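Local coordinates for protein fibrillarin-like rRNA/tRNA 2'-O-methyltransferase (Aeropyrum pernix, PDB 4DF3) that probably methylates the 2'-hydroxyl of ribose in rRNA and tRNA at guide-RNA-selected sites, using S-adenosyl-L-methionine as methyl donor, at residues R136-R142 / R166-F171; V145-L151 / F171-Y177; G150-D154 / M178-I182. The protein carries 2 engineered substitutions. The contacts are given in a common frame with arbitrary orientation. Residue numbers count along the deposited sequence, not the author numbering.

Interaction 1: residues R136-R142 / R166-F171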
loop_
_atom_site.group_PDB
_atom_site.type_symbol
_atom_site.label_atom_id
_atom_site.label_comp_id
_atom_site.label_asym_id
_atom_site.label_seq_id
_atom_site.Cartn_x
_atom_site.Cartn_y
_atom_site.Cartn_z
ATOM N N ARG A 136 7.262 -8.738 13.818
ATOM C CA ARG A 136 6.816 -8.978 15.204
ATOM C C ARG A 136 7.736 -8.329 16.222
ATOM O O ARG A 136 7.316 -8.183 17.380
ATOM C CB ARG A 136 6.708 -10.483 15.516
ATOM C CG ARG A 136 5.529 -11.103 14.749
ATOM C CD ARG A 136 5.445 -12.669 14.852
ATOM N NE ARG A 136 6.632 -13.285 14.279
ATOM C CZ ARG A 136 7.040 -14.541 14.471
ATOM N NH1 ARG A 136 6.336 -15.385 15.243
ATOM N NH2 ARG A 136 8.150 -14.945 13.875
ATOM N N PHE A 137 8.965 -8.003 15.796
ATOM C CA PHE A 137 10.021 -7.536 16.751
ATOM C C PHE A 137 10.512 -6.142 16.356
ATOM O O PHE A 137 11.652 -5.967 15.936
ATOM C CB PHE A 137 11.189 -8.566 16.847
ATOM C CG PHE A 137 10.732 -9.993 16.953
ATOM C CD1 PHE A 137 10.012 -10.450 18.063
ATOM C CD2 PHE A 137 11.024 -10.901 15.959
ATOM C CE1 PHE A 137 9.569 -11.806 18.153
ATOM C CE2 PHE A 137 10.564 -12.245 16.040
ATOM C CZ PHE A 137 9.876 -12.700 17.161
ATOM N N PRO A 138 9.645 -5.129 16.461
ATOM C CA PRO A 138 10.063 -3.814 15.932
ATOM C C PRO A 138 11.211 -3.184 16.763
ATOM O O PRO A 138 11.911 -2.273 16.325
ATOM C CB PRO A 138 8.786 -2.982 16.069
ATOM C CG PRO A 138 7.965 -3.765 17.179
ATOM C CD PRO A 138 8.219 -5.164 16.873
ATOM N N GLU A 139 11.397 -3.686 17.982
ATOM C CA GLU A 139 12.543 -3.183 18.771
ATOM C C GLU A 139 13.892 -3.424 18.063
ATOM O O GLU A 139 14.806 -2.579 18.162
ATOM C CB GLU A 139 12.509 -3.741 20.206
ATOM C CG GLU A 139 13.833 -3.414 21.023
ATOM C CD GLU A 139 14.937 -4.444 20.873
ATOM O OE1 GLU A 139 14.724 -5.534 20.273
ATOM O OE2 GLU A 139 16.054 -4.209 21.395
ATOM N N LYS A 140 13.982 -4.474 17.274
ATOM C CA LYS A 140 15.235 -4.827 16.604
ATOM C C LYS A 140 15.489 -3.910 15.414
ATOM O O LYS A 140 16.609 -3.934 14.888
ATOM C CB LYS A 140 15.213 -6.269 16.066
ATOM C CG LYS A 140 15.023 -7.318 17.122
ATOM C CD LYS A 140 14.711 -8.758 16.632
ATOM C CE LYS A 140 15.915 -9.582 16.128
ATOM N NZ LYS A 140 17.199 -9.626 16.954
ATOM N N TYR A 141 14.476 -3.148 14.960
ATOM C CA TYR A 141 14.722 -2.170 13.892
ATOM C C TYR A 141 14.346 -0.727 14.256
ATOM O O TYR A 141 14.356 0.167 13.398
ATOM C CB TYR A 141 14.167 -2.645 12.522
ATOM C CG TYR A 141 12.718 -2.998 12.514
ATOM C CD1 TYR A 141 11.730 -1.983 12.440
ATOM C CD2 TYR A 141 12.303 -4.337 12.399
ATOM C CE1 TYR A 141 10.419 -2.305 12.449
ATOM C CE2 TYR A 141 10.964 -4.671 12.374
ATOM C CZ TYR A 141 10.046 -3.661 12.339
ATOM O OH TYR A 141 8.748 -4.059 12.298
ATOM N N ARG A 142 14.103 -0.485 15.546
ATOM C CA ARG A 142 13.828 0.856 16.061
ATOM C C ARG A 142 14.906 1.871 15.658
ATOM O O ARG A 142 14.622 3.069 15.442
ATOM C CB ARG A 142 13.694 0.824 17.585
ATOM C CG ARG A 142 13.041 2.061 18.172
ATOM C CD ARG A 142 13.051 1.975 19.701
ATOM N NE ARG A 142 14.328 1.367 20.086
ATOM C CZ ARG A 142 14.602 0.872 21.284
ATOM N NH1 ARG A 142 13.667 0.898 22.243
ATOM N NH2 ARG A 142 15.796 0.315 21.494
ATOM N N ARG A 166 1.828 -2.900 17.862
ATOM C CA ARG A 166 3.198 -2.862 18.420
ATOM C C ARG A 166 4.084 -1.924 17.624
ATOM O O ARG A 166 4.806 -1.063 18.182
ATOM C CB ARG A 166 3.773 -4.263 18.367
ATOM C CG ARG A 166 5.059 -4.445 19.222
ATOM C CD ARG A 166 5.452 -5.878 19.203
ATOM N NE ARG A 166 4.373 -6.741 19.728
ATOM C CZ ARG A 166 4.005 -7.889 19.177
ATOM N NH1 ARG A 166 4.634 -8.382 18.118
ATOM N NH2 ARG A 166 3.013 -8.587 19.731
ATOM N N ASN A 167 4.068 -2.104 16.291
ATOM C CA ASN A 167 4.770 -1.152 15.442
ATOM C C ASN A 167 4.226 0.300 15.569
ATOM O O ASN A 167 4.984 1.270 15.532
ATOM C CB ASN A 167 4.727 -1.621 14.009
ATOM C CG ASN A 167 5.752 -2.699 13.746
ATOM O OD1 ASN A 167 6.840 -2.402 13.225
ATOM N ND2 ASN A 167 5.423 -3.976 14.107
ATOM N N ALA A 168 2.924 0.469 15.645
ATOM C CA ALA A 168 2.393 1.840 15.700
ATOM C C ALA A 168 2.894 2.517 16.958
ATOM O O ALA A 168 3.187 3.707 16.952
ATOM C CB ALA A 168 0.825 1.864 15.697
ATOM N N ARG A 169 2.897 1.780 18.081
ATOM C CA ARG A 169 3.396 2.395 19.369
ATOM C C ARG A 169 4.812 2.930 19.272
ATOM O O ARG A 169 5.121 4.028 19.794
ATOM C CB ARG A 169 3.263 1.374 20.528
ATOM C CG ARG A 169 1.821 1.336 21.033
ATOM C CD ARG A 169 1.428 0.164 21.932
ATOM N NE ARG A 169 0.047 0.375 22.403
ATOM C CZ ARG A 169 -0.730 -0.551 22.993
ATOM N NH1 ARG A 169 -0.294 -1.801 23.192
ATOM N NH2 ARG A 169 -1.974 -0.221 23.381
ATOM N N PHE A 170 5.680 2.194 18.567
ATOM C CA PHE A 170 7.042 2.622 18.351
ATOM C C PHE A 170 7.194 3.772 17.362
ATOM O O PHE A 170 8.019 4.656 17.584
ATOM C CB PHE A 170 7.895 1.472 17.846
ATOM C CG PHE A 170 8.404 0.588 18.923
ATOM C CD1 PHE A 170 9.531 0.958 19.661
ATOM C CD2 PHE A 170 7.789 -0.622 19.168
ATOM C CE1 PHE A 170 10.016 0.121 20.688
ATOM C CE2 PHE A 170 8.273 -1.481 20.204
ATOM C CZ PHE A 170 9.377 -1.114 20.933
ATOM N N PHE A 171 6.395 3.799 16.304
ATOM C CA PHE A 171 6.752 4.631 15.128
ATOM C C PHE A 171 5.696 5.609 14.592
ATOM O O PHE A 171 6.055 6.483 13.851
ATOM C CB PHE A 171 7.126 3.715 13.929
ATOM C CG PHE A 171 8.271 2.758 14.237
ATOM C CD1 PHE A 171 9.511 3.251 14.632
ATOM C CD2 PHE A 171 8.049 1.374 14.270
ATOM C CE1 PHE A 171 10.575 2.316 14.963
ATOM C CE2 PHE A 171 9.062 0.440 14.558
ATOM C CZ PHE A 171 10.363 0.922 14.914
#
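Pro138 fills the apolar centre of this contact. Its ring lies against one side of helix 160-171. CG of Pro138 is 3.6 Å from CG of Arg166 and 3.7 Å from CD2 of Phe170, and CB of Pro138 is 3.8 Å from CE2 of Phe171. Tyr141 extends this patch: its CE1 is 3.7 Å from CE2 of Phe171. The two rings meet rim to rim, with centroids 6.0 Å apart, so this is not a stack. Arg142 closes one end with its aliphatic part, CD lying 3.7 Å from CD1 of Phe170. The loop after strand 128-132 thus packs on the C-terminal part of a helix of the Rossmann-like methyltransferase fold. Asn167 and Phe171 also touch Leu82 of strand 80-84. Further out, the hydroxyl OH of Tyr141 donates a hydrogen bond to OD1 of Asn167 at 2.7 Å. ND2 of Asn167 bonds to the carbonyls of Ala135 and Ile163. At the exposed edge, NH1 of Arg166 donates to the backbone O of Arg136 at 2.8 Å. The guanidinium of Arg136 forms a salt bridge with Asp134, a residue that binds S-adenosylmethionine.

Interaction 2: residues V145-L151 / F171-Y177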
loop_
_atom_site.group_PDB
_atom_site.type_symbol
_atom_site.label_atom_id
_atom_site.label_comp_id
_atom_site.label_asym_id
_atom_site.label_seq_id
_atom_site.Cartn_x
_atom_site.Cartn_y
_atom_site.Cartn_z
ATOM N N VAL A 145 14.246 3.171 11.785
ATOM C CA VAL A 145 12.940 3.705 11.378
ATOM C C VAL A 145 12.583 4.885 12.223
ATOM O O VAL A 145 12.412 4.757 13.444
ATOM C CB VAL A 145 11.789 2.676 11.479
ATOM C CG1 VAL A 145 10.431 3.328 11.063
ATOM C CG2 VAL A 145 12.055 1.488 10.576
ATOM N N GLU A 146 12.454 6.040 11.574
ATOM C CA GLU A 146 12.004 7.267 12.218
ATOM C C GLU A 146 10.482 7.270 12.385
ATOM O O GLU A 146 9.808 6.294 12.007
ATOM C CB GLU A 146 12.411 8.487 11.326
ATOM C CG GLU A 146 11.668 8.595 9.936
ATOM C CD GLU A 146 12.220 9.730 9.083
ATOM O OE1 GLU A 146 12.566 10.814 9.631
ATOM O OE2 GLU A 146 12.361 9.533 7.867
ATOM N N GLY A 147 9.943 8.343 12.964
ATOM C CA GLY A 147 8.508 8.614 13.002
ATOM C C GLY A 147 7.912 8.519 11.595
ATOM O O GLY A 147 8.448 9.079 10.605
ATOM N N VAL A 148 6.774 7.854 11.484
ATOM C CA VAL A 148 6.158 7.757 10.175
ATOM C C VAL A 148 4.788 8.400 10.117
ATOM O O VAL A 148 4.073 8.409 11.105
ATOM C CB VAL A 148 6.056 6.283 9.741
ATOM C CG1 VAL A 148 7.521 5.743 9.491
ATOM C CG2 VAL A 148 5.321 5.435 10.781
ATOM N N ASP A 149 4.441 8.875 8.936
ATOM C CA ASP A 149 3.130 9.465 8.698
ATOM C C ASP A 149 2.052 8.412 8.561
ATOM O O ASP A 149 0.857 8.694 8.816
ATOM C CB ASP A 149 3.178 10.280 7.457
ATOM C CG ASP A 149 4.144 11.458 7.604
ATOM O OD1 ASP A 149 3.798 12.352 8.356
ATOM O OD2 ASP A 149 5.225 11.433 7.026
ATOM N N GLY A 150 2.453 7.209 8.135
ATOM C CA GLY A 150 1.473 6.134 7.890
ATOM C C GLY A 150 2.136 4.757 8.085
ATOM O O GLY A 150 3.389 4.620 8.022
ATOM N N LEU A 151 1.297 3.787 8.308
ATOM C CA LEU A 151 1.724 2.384 8.538
ATOM C C LEU A 151 0.816 1.557 7.645
ATOM O O LEU A 151 -0.376 1.631 7.716
ATOM C CB LEU A 151 1.567 2.017 10.010
ATOM C CG LEU A 151 2.096 0.640 10.414
ATOM C CD1 LEU A 151 2.013 0.580 11.947
ATOM C CD2 LEU A 151 1.364 -0.534 9.797
ATOM N N PHE A 171 6.395 3.799 16.304
ATOM C CA PHE A 171 6.752 4.631 15.128
ATOM C C PHE A 171 5.696 5.609 14.592
ATOM O O PHE A 171 6.055 6.483 13.851
ATOM C CB PHE A 171 7.126 3.715 13.929
ATOM C CG PHE A 171 8.271 2.758 14.237
ATOM C CD1 PHE A 171 9.511 3.251 14.632
ATOM C CD2 PHE A 171 8.049 1.374 14.270
ATOM C CE1 PHE A 171 10.575 2.316 14.963
ATOM C CE2 PHE A 171 9.062 0.440 14.558
ATOM C CZ PHE A 171 10.363 0.922 14.914
ATOM N N LEU A 172 4.422 5.327 14.803
ATOM C CA LEU A 172 3.409 6.038 14.037
ATOM C C LEU A 172 3.125 7.402 14.697
ATOM O O LEU A 172 2.826 7.457 15.901
ATOM C CB LEU A 172 2.113 5.200 13.917
ATOM C CG LEU A 172 0.960 5.790 13.059
ATOM C CD1 LEU A 172 1.428 5.865 11.645
ATOM C CD2 LEU A 172 -0.265 4.821 13.136
ATOM N N ARG A 173 3.223 8.459 13.906
ATOM C CA ARG A 173 2.924 9.825 14.422
ATOM C C ARG A 173 1.508 9.905 14.923
ATOM O O ARG A 173 0.608 9.124 14.509
ATOM C CB ARG A 173 3.183 10.893 13.354
ATOM C CG ARG A 173 4.648 11.049 12.965
ATOM C CD ARG A 173 4.820 12.168 11.945
ATOM N NE ARG A 173 4.129 13.375 12.369
ATOM C CZ ARG A 173 4.730 14.340 13.099
ATOM N NH1 ARG A 173 6.011 14.192 13.445
ATOM N NH2 ARG A 173 4.007 15.395 13.513
ATOM N N ASP A 174 1.294 10.866 15.825
ATOM C CA ASP A 174 -0.038 11.244 16.260
ATOM C C ASP A 174 -0.877 11.609 14.996
ATOM O O ASP A 174 -0.411 12.355 14.170
ATOM C CB ASP A 174 0.099 12.441 17.228
ATOM C CG ASP A 174 -1.222 13.126 17.521
ATOM O OD1 ASP A 174 -2.151 12.431 17.940
ATOM O OD2 ASP A 174 -1.334 14.399 17.336
ATOM N N GLY A 175 -2.017 10.948 14.837
ATOM C CA GLY A 175 -2.928 11.091 13.698
ATOM C C GLY A 175 -2.465 10.375 12.433
ATOM O O GLY A 175 -3.125 10.510 11.405
ATOM N N GLY A 176 -1.337 9.651 12.498
ATOM C CA GLY A 176 -0.860 8.879 11.354
ATOM C C GLY A 176 -1.928 7.876 10.902
ATOM O O GLY A 176 -2.715 7.427 11.714
ATOM N N TYR A 177 -1.939 7.540 9.625
ATOM C CA TYR A 177 -2.902 6.569 9.124
ATOM C C TYR A 177 -2.379 5.142 9.198
ATOM O O TYR A 177 -1.175 4.897 9.168
ATOM C CB TYR A 177 -3.231 6.902 7.680
ATOM C CG TYR A 177 -2.080 7.028 6.689
ATOM C CD1 TYR A 177 -1.603 5.907 5.986
ATOM C CD2 TYR A 177 -1.419 8.313 6.469
ATOM C CE1 TYR A 177 -0.585 6.005 5.057
ATOM C CE2 TYR A 177 -0.369 8.410 5.527
ATOM C CZ TYR A 177 0.058 7.251 4.848
ATOM O OH TYR A 177 1.069 7.340 3.900
#
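Tyr177 lays its ring over Gly150, whose CA sits 3.4 Å from the ring centroid in a CH-pi contact. A side chain at Gly150 would clash with this ring. Strands 148-153 and 176-183 are the two parallel strands of a beta-alpha-beta crossover through helix 160-171 in the Rossmann-like fold. Before the corner at Asp149, Val148 pairs with Leu172: Val148 N donates to Phe171 O at 2.8 Å, and Arg173 N to Val148 O at 2.9 Å. Segment 171-177 then makes a type II beta turn from Arg173 to Gly176, with Gly175 at positive phi. Beyond it, Gly150 and Tyr177 start the sheet pairing of the two strands: Tyr177 N donates to Asp149 O at 3.1 Å, and Leu151 N to Tyr177 O at 2.8 Å. At the start of strand 80-84, Arg80 N donates to Asp149 OD2; Tyr177 OH is hydrogen-bonded to OD2 of Asp79, just before that strand. CG1 of Val145 lies over the Phe171 ring, 4.0 Å from its centroid.

Interaction 3: residues G150-D154 / M178-I182. With SAM (S-adenosylmethionine), chain C.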
loop_
_atom_site.group_PDB
_atom_site.type_symbol
_atom_site.label_atom_id
_atom_site.label_comp_id
_atom_site.label_asym_id
_atom_site.label_seq_id
_atom_site.Cartn_x
_atom_site.Cartn_y
_atom_site.Cartn_z
ATOM N N GLY A 150 2.453 7.209 8.135
ATOM C CA GLY A 150 1.473 6.134 7.890
ATOM C C GLY A 150 2.136 4.757 8.085
ATOM O O GLY A 150 3.389 4.620 8.022
ATOM N N LEU A 151 1.297 3.787 8.308
ATOM C CA LEU A 151 1.724 2.384 8.538
ATOM C C LEU A 151 0.816 1.557 7.645
ATOM O O LEU A 151 -0.376 1.631 7.716
ATOM C CB LEU A 151 1.567 2.017 10.010
ATOM C CG LEU A 151 2.096 0.640 10.414
ATOM C CD1 LEU A 151 2.013 0.580 11.947
ATOM C CD2 LEU A 151 1.364 -0.534 9.797
ATOM N N TYR A 152 1.439 0.777 6.741
ATOM C CA TYR A 152 0.710 -0.052 5.847
ATOM C C TYR A 152 1.146 -1.500 6.152
ATOM O O TYR A 152 2.355 -1.791 6.219
ATOM C CB TYR A 152 1.142 0.298 4.409
ATOM C CG TYR A 152 0.340 -0.496 3.365
ATOM C CD1 TYR A 152 -0.842 0.016 2.823
ATOM C CD2 TYR A 152 0.798 -1.775 2.924
ATOM C CE1 TYR A 152 -1.559 -0.741 1.851
ATOM C CE2 TYR A 152 0.065 -2.546 1.939
ATOM C CZ TYR A 152 -1.128 -1.981 1.450
ATOM O OH TYR A 152 -1.817 -2.665 0.480
ATOM N N ALA A 153 0.171 -2.393 6.322
ATOM C CA ALA A 153 0.493 -3.756 6.814
ATOM C C ALA A 153 -0.169 -4.765 5.925
ATOM O O ALA A 153 -1.383 -4.738 5.762
ATOM C CB ALA A 153 0.066 -3.946 8.280
ATOM N N ASP A 154 0.633 -5.673 5.378
ATOM C CA ASP A 154 0.121 -6.798 4.615
ATOM C C ASP A 154 1.062 -7.981 4.806
ATOM O O ASP A 154 1.764 -8.342 3.881
ATOM C CB ASP A 154 0.021 -6.425 3.127
ATOM C CG ASP A 154 -0.680 -7.520 2.277
ATOM O OD1 ASP A 154 -0.626 -7.414 1.028
ATOM O OD2 ASP A 154 -1.223 -8.513 2.849
ATOM N N MET A 178 -3.298 4.192 9.271
ATOM C CA MET A 178 -2.929 2.773 9.313
ATOM C C MET A 178 -3.811 2.082 8.316
ATOM O O MET A 178 -5.068 2.204 8.373
ATOM C CB MET A 178 -3.246 2.222 10.747
ATOM C CG MET A 178 -2.685 0.813 11.090
ATOM S SD MET A 178 -3.483 -0.483 10.135
ATOM C CE MET A 178 -5.121 -0.348 10.730
ATOM N N LEU A 179 -3.192 1.445 7.319
ATOM C CA LEU A 179 -3.937 0.652 6.355
ATOM C C LEU A 179 -3.485 -0.775 6.561
ATOM O O LEU A 179 -2.281 -1.085 6.562
ATOM C CB LEU A 179 -3.580 1.090 4.934
ATOM C CG LEU A 179 -4.155 2.463 4.527
ATOM C CD1 LEU A 179 -3.332 2.989 3.291
ATOM C CD2 LEU A 179 -5.677 2.336 4.174
ATOM N N MET A 180 -4.464 -1.643 6.746
ATOM C CA MET A 180 -4.175 -3.098 7.042
ATOM C C MET A 180 -5.015 -4.018 6.099
ATOM O O MET A 180 -6.241 -3.910 6.039
ATOM C CB MET A 180 -4.409 -3.495 8.523
ATOM C CG MET A 180 -3.859 -4.918 8.785
ATOM S SD MET A 180 -4.132 -5.352 10.532
ATOM C CE MET A 180 -5.783 -5.975 10.603
ATOM N N ALA A 181 -4.338 -4.810 5.285
ATOM C CA ALA A 181 -5.023 -5.868 4.530
ATOM C C ALA A 181 -5.320 -7.033 5.476
ATOM O O ALA A 181 -4.412 -7.622 6.071
ATOM C CB ALA A 181 -4.115 -6.355 3.397
ATOM N N ILE A 182 -6.589 -7.405 5.567
ATOM C CA ILE A 182 -7.048 -8.457 6.460
ATOM C C ILE A 182 -7.754 -9.566 5.636
ATOM O O ILE A 182 -8.512 -9.245 4.707
ATOM C CB ILE A 182 -8.044 -7.852 7.533
ATOM C CG1 ILE A 182 -8.409 -8.915 8.576
ATOM C CG2 ILE A 182 -9.268 -7.222 6.940
ATOM C CD1 ILE A 182 -9.224 -8.285 9.778
HETATM N N SAM C . 2.357 -5.983 0.343
HETATM C CA SAM C . 2.822 -6.750 -0.850
HETATM C C SAM C . 2.226 -6.061 -2.081
HETATM O O SAM C . 1.117 -5.491 -2.022
HETATM O OXT SAM C . 2.851 -6.068 -3.137
HETATM C CB SAM C . 2.356 -8.246 -0.827
HETATM C CG SAM C . 2.779 -8.790 0.527
HETATM S SD SAM C . 2.885 -10.596 0.666
HETATM C CE SAM C . 1.090 -10.769 0.834
HETATM C "C5'" SAM C . 3.367 -10.793 2.421
HETATM C "C4'" SAM C . 4.875 -10.684 2.660
HETATM O "O4'" SAM C . 5.204 -10.484 4.033
HETATM C "C3'" SAM C . 5.722 -11.878 2.245
HETATM O "O3'" SAM C . 6.671 -11.356 1.309
HETATM C "C2'" SAM C . 6.302 -12.483 3.534
HETATM O "O2'" SAM C . 7.611 -12.976 3.357
HETATM C "C1'" SAM C . 6.316 -11.284 4.472
HETATM N N9 SAM C . 6.073 -11.600 5.894
HETATM C C8 SAM C . 5.228 -12.546 6.486
HETATM N N7 SAM C . 5.363 -12.445 7.865
HETATM C C5 SAM C . 6.257 -11.486 8.143
HETATM C C6 SAM C . 6.729 -10.975 9.341
HETATM N N6 SAM C . 6.351 -11.436 10.595
HETATM N N1 SAM C . 7.632 -9.938 9.151
HETATM C C2 SAM C . 8.110 -9.383 7.977
HETATM N N3 SAM C . 7.614 -9.911 6.798
HETATM C C4 SAM C . 6.740 -10.946 6.915
HETATM O O HOH W 1 -2.122 -9.514 5.184
#
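This is a parallel strand pairing in the buried middle of the seven-stranded mixed sheet of the Rossmann-like methyltransferase fold. The axes of 150-153 and 178-182 come within 4.7 Å and run at 5° to each other. Three backbone hydrogen bonds join them. Leu179 N donates to Leu151 O at 2.8 Å, Ala153 N donates to Leu179 O at 2.8 Å, and Ala181 N donates to Ala153 O at 3.0 Å. Leu151 pairs with Met178, Tyr152 with Leu179, and Ala153 with Met180. Tyr152 and Leu179 share one face, where CD1 of Tyr152 is 3.6 Å from CB of Leu179. The opposite face carries Leu151, Ala153, Met178 and Met180, and CB of Ala153 is 4.1 Å from CG of Met180.

The C-terminal end of strand 148-153 leads into the cofactor site, the usual place for it in this fold. Asp154 binds S-adenosylmethionine. Its OD1 accepts a weak hydrogen bond of 3.4 Å from the cofactor atom N, and it also forms a salt bridge with Lys61. A water donates to OD2 of Asp154 at 2.7 Å and to O of Ala181 at 3.1 Å, so it bridges the residue just after strand 148-153 to strand 176-183.

Strands 80-84 and 224-229 flank the pair in the sheet. Helix 160-171 covers Ala153, Met178 and Met180, and helix 195-206 also packs on the two methionines. On the face of Tyr152, helix 61-67 contributes Lys61 and Leu62.

How the interactions relate
From the N terminus, the chain leaves strand 128-132 and enters the loop 136-142. It then forms strand 148-153, helix 160-171, the short strand 172-173 and strand 176-183. Interaction 1 brings the later helix back against this loop and closes a loop that contains strand 148-153. Interactions 2 and 3 close the beta-alpha-beta crossover at successive levels, and both include Gly150 and Leu151. Interaction 1 crosses both: its first segment precedes theirs and its second comes before their second ends, so the segments alternate along the chain. Phe171 belongs to interactions 1 and 2. CD1 of Leu151 packs 3.8 Å from N of Ala168, joining the helix to the sheet. Interaction 3 carries the pairing on to the cofactor site.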